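Local coordinates for protein short-chain type dehydrogenase/reductase (Mycobacterium ulcerans, PDB 3SVT) that probably catalyses an NAD-dependent oxidation or reduction, as a short-chain dehydrogenase/reductase with a Rossmann-type fold, at residues I192-I197 against E228-M233; G143-G148 against W186-S191; T13-G18 against M39-N44. One frame throughout, in Å; residues are numbered along the deposited sequence.

Contact 1 of 3, residues I192-I197 against E228-M233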
# COMPACT_ATOMS: atom_id res chain seq x y z
N ILE B 192 -5.99 6.93 -12.42
CA ILE B 192 -5.79 5.72 -13.18
C ILE B 192 -4.29 5.54 -13.49
O ILE B 192 -3.67 6.46 -14.03
CB ILE B 192 -6.57 5.75 -14.51
CG1 ILE B 192 -8.08 5.97 -14.26
CG2 ILE B 192 -6.34 4.48 -15.31
CD1 ILE B 192 -8.84 6.31 -15.49
N ARG B 193 -3.75 4.35 -13.21
CA ARG B 193 -2.37 4.00 -13.60
C ARG B 193 -2.36 2.95 -14.71
O ARG B 193 -2.46 1.76 -14.41
CB ARG B 193 -1.64 3.39 -12.41
CG ARG B 193 -1.30 4.35 -11.25
CD ARG B 193 -0.80 3.47 -10.11
NE ARG B 193 -0.25 4.14 -8.96
CZ ARG B 193 -0.21 3.61 -7.73
NH1 ARG B 193 -0.75 2.42 -7.45
NH2 ARG B 193 0.33 4.30 -6.77
N PRO B 194 -2.27 3.38 -15.98
CA PRO B 194 -2.18 2.43 -17.07
C PRO B 194 -0.85 1.68 -17.10
O PRO B 194 0.17 2.23 -16.69
CB PRO B 194 -2.30 3.29 -18.33
CG PRO B 194 -2.51 4.67 -17.90
CD PRO B 194 -2.32 4.77 -16.44
N GLY B 195 -0.87 0.45 -17.59
CA GLY B 195 0.36 -0.30 -17.81
C GLY B 195 0.86 -0.01 -19.23
O GLY B 195 0.89 1.13 -19.67
N LEU B 196 1.23 -1.05 -19.95
CA LEU B 196 1.69 -0.88 -21.31
C LEU B 196 0.48 -0.73 -22.19
O LEU B 196 -0.28 -1.67 -22.34
CB LEU B 196 2.55 -2.07 -21.75
CG LEU B 196 3.24 -1.90 -23.10
CD1 LEU B 196 4.18 -0.68 -23.08
CD2 LEU B 196 4.01 -3.20 -23.47
N ILE B 197 0.29 0.47 -22.73
CA ILE B 197 -0.80 0.75 -23.63
C ILE B 197 -0.23 1.01 -25.01
O ILE B 197 0.75 1.74 -25.16
CB ILE B 197 -1.62 1.97 -23.17
CG1 ILE B 197 -2.04 1.84 -21.70
CG2 ILE B 197 -2.86 2.12 -24.01
CD1 ILE B 197 -2.69 0.50 -21.36
N GLU B 228 -8.59 2.28 -25.57
CA GLU B 228 -9.98 2.09 -25.16
C GLU B 228 -10.09 1.54 -23.74
O GLU B 228 -11.03 1.88 -23.03
CB GLU B 228 -10.71 1.17 -26.13
CG GLU B 228 -10.66 1.65 -27.58
CD GLU B 228 -9.27 1.51 -28.24
OE1 GLU B 228 -8.62 0.46 -28.15
OE2 GLU B 228 -8.80 2.48 -28.84
N ASP B 229 -9.13 0.72 -23.32
CA ASP B 229 -9.15 0.18 -21.97
C ASP B 229 -9.10 1.34 -20.94
O ASP B 229 -9.81 1.32 -19.93
CB ASP B 229 -7.98 -0.76 -21.70
CG ASP B 229 -7.93 -1.98 -22.61
OD1 ASP B 229 -9.01 -2.55 -22.94
OD2 ASP B 229 -6.79 -2.41 -22.96
N VAL B 230 -8.22 2.32 -21.19
CA VAL B 230 -8.08 3.44 -20.25
C VAL B 230 -9.31 4.38 -20.37
O VAL B 230 -9.81 4.86 -19.37
CB VAL B 230 -6.79 4.22 -20.49
CG1 VAL B 230 -6.67 5.36 -19.44
CG2 VAL B 230 -5.54 3.26 -20.46
N ALA B 231 -9.77 4.61 -21.60
CA ALA B 231 -10.94 5.48 -21.85
C ALA B 231 -12.17 4.95 -21.13
O ALA B 231 -12.92 5.72 -20.56
CB ALA B 231 -11.21 5.61 -23.37
N ASN B 232 -12.36 3.64 -21.17
CA ASN B 232 -13.49 2.99 -20.50
C ASN B 232 -13.49 3.24 -18.97
O ASN B 232 -14.53 3.55 -18.37
CB ASN B 232 -13.44 1.47 -20.74
CG ASN B 232 -13.81 1.04 -22.16
OD1 ASN B 232 -14.54 1.72 -22.88
ND2 ASN B 232 -13.32 -0.14 -22.55
N MET B 233 -12.33 3.09 -18.34
CA MET B 233 -12.19 3.35 -16.90
C MET B 233 -12.43 4.81 -16.59
O MET B 233 -13.06 5.12 -15.58
CB MET B 233 -10.79 2.96 -16.40
CG MET B 233 -10.58 3.17 -14.90
SD MET B 233 -11.57 2.09 -13.85
CE MET B 233 -10.60 0.59 -14.02
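Ile192, Pro194 and Ile197 face Val230 and Met233 across a strand-on-helix contact. The axis of strand segment 192-194 passes 9.8 Å from that of helix segment 228-233, and their N-to-C directions differ by 172°, almost exactly antiparallel. The pairing therefore runs in reverse order: Ile192 lies opposite Met233, and Pro194 opposite Val230. No hydrogen bond joins the segments, so cohesion rests on apolar side chains; the two segments together bury 240 Å².

Val230 contributes the most area, and its two methyls divide the work. CG2, anti to the carbonyl carbon, lies against both Pro194 and Ile197: Val230 CG2 is 3.9 Å from Pro194 CB and 4.0 Å from Ile197 CG1. The Ile197 side chain meets Val230 at a slant, with both CG1 and CD1 near that one methyl. Val230 CG1 is turned toward Ile192, 4.2 Å from Ile192 CG2. One helical turn on, Met233 has CG anti to its backbone N (chi1 -179°), which lays the CB-CG bond alongside the strand, next to the end of Ile192. The two side chains run alongside each other, pointing opposite ways, with Ile192 CD1 3.6 Å from Met233 CG. The Met233 chain then bends at chi2 and chi3, and the contact with Ile192 is made through CB and CG, not through sulfur.

In the Rossmann-type fold this is helix 227-238 lying against the parallel sheet. Ile149 of the adjacent strand 144-149 also touches Ile192, Pro194 and Val230, while Met233 reaches Ile250 and Val252 of strand 249-252, on the other flank. Helix 227-238 also borders the second subunit, where Met233 packs on Phe236 of that chain.

Contact 2 of 3, residues G143-G148 against W186-S191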
# COMPACT_ATOMS: atom_id res chain seq x y z
N GLY B 143 -20.59 20.03 -7.84
CA GLY B 143 -19.97 18.72 -7.90
C GLY B 143 -19.42 18.38 -9.26
O GLY B 143 -19.65 19.09 -10.25
N GLY B 144 -18.66 17.30 -9.31
CA GLY B 144 -18.11 16.80 -10.57
C GLY B 144 -17.09 15.73 -10.30
O GLY B 144 -17.01 15.22 -9.19
N SER B 145 -16.30 15.39 -11.32
CA SER B 145 -15.39 14.24 -11.23
C SER B 145 -14.07 14.49 -11.96
O SER B 145 -14.08 14.77 -13.16
CB SER B 145 -16.07 12.97 -11.83
OG SER B 145 -15.16 11.87 -11.85
N PHE B 146 -12.96 14.41 -11.24
CA PHE B 146 -11.64 14.68 -11.80
C PHE B 146 -10.91 13.33 -11.89
O PHE B 146 -10.82 12.62 -10.91
CB PHE B 146 -10.87 15.64 -10.90
CG PHE B 146 -9.57 16.12 -11.48
CD1 PHE B 146 -8.46 15.29 -11.52
CD2 PHE B 146 -9.47 17.41 -12.01
CE1 PHE B 146 -7.26 15.73 -12.08
CE2 PHE B 146 -8.28 17.86 -12.57
CZ PHE B 146 -7.18 17.02 -12.61
N VAL B 147 -10.41 12.98 -13.06
CA VAL B 147 -9.65 11.77 -13.24
C VAL B 147 -8.23 12.10 -13.72
O VAL B 147 -8.01 12.65 -14.82
CB VAL B 147 -10.35 10.84 -14.26
CG1 VAL B 147 -9.54 9.50 -14.46
CG2 VAL B 147 -11.80 10.58 -13.83
N GLY B 148 -7.25 11.75 -12.90
CA GLY B 148 -5.86 11.91 -13.25
C GLY B 148 -5.29 10.65 -13.85
O GLY B 148 -5.46 9.55 -13.31
N TRP B 186 -18.80 17.49 -3.15
CA TRP B 186 -19.24 16.51 -4.15
C TRP B 186 -18.33 16.46 -5.36
O TRP B 186 -18.78 16.07 -6.42
CB TRP B 186 -20.70 16.75 -4.62
CG TRP B 186 -21.75 16.74 -3.55
CD1 TRP B 186 -22.38 17.83 -3.02
CD2 TRP B 186 -22.35 15.59 -2.92
NE1 TRP B 186 -23.31 17.44 -2.09
CE2 TRP B 186 -23.32 16.08 -2.00
CE3 TRP B 186 -22.16 14.21 -3.03
CZ2 TRP B 186 -24.10 15.23 -1.21
CZ3 TRP B 186 -22.94 13.36 -2.22
CH2 TRP B 186 -23.89 13.88 -1.33
N VAL B 187 -17.07 16.87 -5.21
CA VAL B 187 -16.08 16.70 -6.27
C VAL B 187 -15.23 15.45 -5.96
O VAL B 187 -14.48 15.41 -4.98
CB VAL B 187 -15.16 17.93 -6.41
CG1 VAL B 187 -14.06 17.70 -7.48
CG2 VAL B 187 -15.99 19.21 -6.74
N ARG B 188 -15.37 14.44 -6.81
CA ARG B 188 -14.63 13.19 -6.67
C ARG B 188 -13.31 13.31 -7.43
O ARG B 188 -13.25 13.93 -8.49
CB ARG B 188 -15.46 12.02 -7.20
CG ARG B 188 -16.88 12.03 -6.60
CD ARG B 188 -17.72 10.87 -7.02
NE ARG B 188 -18.20 10.94 -8.41
CZ ARG B 188 -17.68 10.29 -9.44
NH1 ARG B 188 -16.57 9.52 -9.30
NH2 ARG B 188 -18.27 10.40 -10.64
N VAL B 189 -12.26 12.74 -6.87
CA VAL B 189 -10.95 12.79 -7.51
C VAL B 189 -10.33 11.41 -7.42
O VAL B 189 -10.24 10.83 -6.34
CB VAL B 189 -9.99 13.86 -6.87
CG1 VAL B 189 -8.70 14.00 -7.72
CG2 VAL B 189 -10.70 15.20 -6.70
N ASN B 190 -9.91 10.88 -8.57
CA ASN B 190 -9.35 9.54 -8.66
C ASN B 190 -8.18 9.52 -9.64
O ASN B 190 -8.07 10.39 -10.51
CB ASN B 190 -10.41 8.52 -9.12
CG ASN B 190 -11.58 8.38 -8.15
OD1 ASN B 190 -11.44 7.77 -7.10
ND2 ASN B 190 -12.75 8.90 -8.52
N SER B 191 -7.31 8.51 -9.50
CA SER B 191 -6.19 8.29 -10.42
C SER B 191 -6.33 6.94 -11.13
O SER B 191 -6.74 5.95 -10.54
CB SER B 191 -4.85 8.35 -9.69
OG SER B 191 -3.81 7.95 -10.57
O HOH W 1 -12.85 10.75 -10.55
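Gly144, Phe146 and Gly148 exchange backbone hydrogen bonds with Trp186, Arg188 and Asn190 in a parallel ladder. Five N-H...O bonds alternate in direction; the shortest, Phe146 N to Arg188 O at 2.8 Å, is nearly straight, with 171° at hydrogen. At the ladder's start, Trp186 is the C-prime residue of the Schellman motif ending helix 163-182, and its carbonyl accepts from Gly144 N. Val189 N is hydrogen-bonded to Thr246 OG1.

On the face bearing Ser145, Val147, Arg188 and Asn190, a water donates to Ser145 OG (2.9 Å) and Phe146 O (2.8 Å) and accepts from Asn190 ND2 (2.7 Å). Phe146 O thus takes two donors, the water and Asn190 N. Asn190 ND2 also donates to Val245 O, and its OD1 accepts from Gln248 N. Arg188 bends at chi3 (-74°), bringing its guanidinium over Ser145, whose CB sits 3.5 Å above the guanidinium plane, toward the rim. Instead of bonding to Ser145, NH2 donates to Leu237 O and NH1 to Val245 O; Ser145 OG is also hydrogen-bonded to Leu237 O.

The opposite face is apolar around Phe146, whose CD1 is 4.0 Å from Val189 CG1, and helices 113-140 and 163-182 cover it. Ser191 OG, on this face, is hydrogen-bonded to Asp172 OD1. Around Arg188 and Asn190, then, Leu237 O, Val245 O and one water take the side-chain donors, and the positive charge of Arg188 is probably stabilised by carbonyl dipoles.

Contact 3 of 3, residues T13-G18 against M39-N44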
# COMPACT_ATOMS: atom_id res chain seq x y z
N THR B 13 -20.34 18.68 -19.88
CA THR B 13 -19.15 19.28 -20.46
C THR B 13 -17.91 18.82 -19.72
O THR B 13 -17.89 18.79 -18.49
CB THR B 13 -19.22 20.81 -20.42
OG1 THR B 13 -20.45 21.24 -21.01
CG2 THR B 13 -18.04 21.43 -21.22
N TYR B 14 -16.88 18.45 -20.47
CA TYR B 14 -15.63 17.94 -19.91
C TYR B 14 -14.41 18.61 -20.52
O TYR B 14 -14.42 18.96 -21.69
CB TYR B 14 -15.52 16.42 -20.12
CG TYR B 14 -16.66 15.69 -19.50
CD1 TYR B 14 -16.63 15.30 -18.17
CD2 TYR B 14 -17.83 15.44 -20.23
CE1 TYR B 14 -17.73 14.65 -17.59
CE2 TYR B 14 -18.91 14.80 -19.67
CZ TYR B 14 -18.86 14.41 -18.34
OH TYR B 14 -19.97 13.76 -17.79
N LEU B 15 -13.36 18.76 -19.71
CA LEU B 15 -12.05 19.18 -20.16
C LEU B 15 -11.12 17.94 -20.24
O LEU B 15 -11.04 17.16 -19.29
CB LEU B 15 -11.45 20.21 -19.20
CG LEU B 15 -10.05 20.70 -19.57
CD1 LEU B 15 -10.15 21.63 -20.79
CD2 LEU B 15 -9.42 21.37 -18.37
N VAL B 16 -10.43 17.78 -21.36
CA VAL B 16 -9.44 16.71 -21.51
C VAL B 16 -8.07 17.26 -21.92
O VAL B 16 -7.93 17.87 -23.00
CB VAL B 16 -9.91 15.64 -22.49
CG1 VAL B 16 -8.85 14.51 -22.59
CG2 VAL B 16 -11.29 15.06 -22.04
N THR B 17 -7.08 17.06 -21.06
CA THR B 17 -5.73 17.56 -21.32
C THR B 17 -4.93 16.44 -21.99
O THR B 17 -5.17 15.25 -21.75
CB THR B 17 -4.99 18.03 -20.03
OG1 THR B 17 -4.54 16.90 -19.30
CG2 THR B 17 -5.92 18.94 -19.15
N GLY B 18 -4.02 16.84 -22.87
CA GLY B 18 -3.33 15.90 -23.75
C GLY B 18 -4.33 15.27 -24.71
O GLY B 18 -4.14 14.14 -25.14
N MET B 39 -13.75 19.94 -24.40
CA MET B 39 -12.63 20.76 -24.81
C MET B 39 -11.35 19.96 -24.57
O MET B 39 -11.08 19.51 -23.43
CB MET B 39 -12.55 22.08 -24.03
CG MET B 39 -11.55 23.06 -24.62
SD MET B 39 -11.35 24.58 -23.66
CE MET B 39 -12.80 25.49 -24.24
N ILE B 40 -10.59 19.75 -25.64
CA ILE B 40 -9.25 19.18 -25.57
C ILE B 40 -8.20 20.28 -25.56
O ILE B 40 -8.24 21.21 -26.36
CB ILE B 40 -8.93 18.20 -26.72
CG1 ILE B 40 -9.19 18.84 -28.11
CG2 ILE B 40 -9.75 16.92 -26.55
CD1 ILE B 40 -8.76 17.95 -29.28
N VAL B 41 -7.26 20.20 -24.63
CA VAL B 41 -6.17 21.15 -24.59
C VAL B 41 -4.85 20.37 -24.69
O VAL B 41 -4.79 19.18 -24.35
CB VAL B 41 -6.23 22.01 -23.33
CG1 VAL B 41 -7.54 22.77 -23.24
CG2 VAL B 41 -6.00 21.16 -22.07
N GLY B 42 -3.83 21.06 -25.18
CA GLY B 42 -2.49 20.50 -25.35
C GLY B 42 -1.54 21.49 -25.99
O GLY B 42 -1.93 22.61 -26.36
N ARG B 43 -0.29 21.09 -26.15
CA ARG B 43 0.75 22.00 -26.59
C ARG B 43 0.68 22.35 -28.08
O ARG B 43 1.00 23.48 -28.46
CB ARG B 43 2.15 21.46 -26.22
N ASN B 44 0.23 21.41 -28.92
CA ASN B 44 0.41 21.50 -30.39
C ASN B 44 -0.91 21.81 -31.12
O ASN B 44 -1.76 20.92 -31.28
CB ASN B 44 1.00 20.18 -30.90
CG ASN B 44 1.54 20.28 -32.33
OD1 ASN B 44 1.17 21.17 -33.10
ND2 ASN B 44 2.42 19.35 -32.68
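Val41 sets its two methyls against Leu15 and Thr17 through a chi1 of -59°: CG1 lies anti to the carbonyl carbon, and CG2 takes the crowded position between backbone N and carbonyl carbon. Leu15, with CG anti to its backbone N, brings CD1 to 3.8 Å from Val41 CG1, and the two side chains cross at about a right angle. The same Leu15 methyl is 3.5 Å from Met39 O and also reaches Met39 CB. Val41 CG2 instead meets Thr17 CG2 at 3.7 Å. Thr17 turns its methyl to Val41, while its OG1 is hydrogen-bonded to His97 ND1 and Ala99 N.

Beneath these side chains the strands pair in parallel, with axes 4.7 Å apart and crossing at -23°. Leu15 lies beside Met39, Val16 beside Ile40 and Thr17 beside Val41. Met39 N donates to Tyr14 O, Val16 N to Met39 O at 2.8 Å, and Val41 N to Val16 O. The last bond, Gly18 N to Val41 O, is weak, its angle at hydrogen only 122°, as the chain turns out of the strand at Gly18 with positive phi.

Strands 13-17 and 37-42 are joined through helix 22-33 as a beta-alpha-beta unit, the first of the Rossmann-type fold; in this family the turn after the first strand is the glycine-rich cofactor-binding loop. On the Val16-Ile40 face, Ile40 packs on Leu48, Ala51 and Val52 of helix 45-57, whereas Met39 on the other face meets Ala84 and Val85 of helix 75-89. Strand 94-97 flanks strand 13-17 on its far side, and strand 64-69 flanks 37-42.

How the contacts relate
From the N terminus, contact 3 closes first, bringing 39-44 back beside 13-18 after a helical crossover. Contact 2 follows, its loop from 143-148 to 186-191 containing helix 163-182, and contact 1 then joins 192-197 to 228-233, fastening helix 227-238 to the sheet. The three loops run in series, none enclosing or crossing another. Contacts 1 and 2 adjoin on strand 187-198: Ile192 N lies 2.8 Å from Gly148 O, a probable hydrogen bond, and both touch the second subunit. Contact 3 stands apart, its centre about 16 Å from that of contact 2, in the same parallel sheet beyond strand 94-97, which lies between strands 13-17 and 144-149.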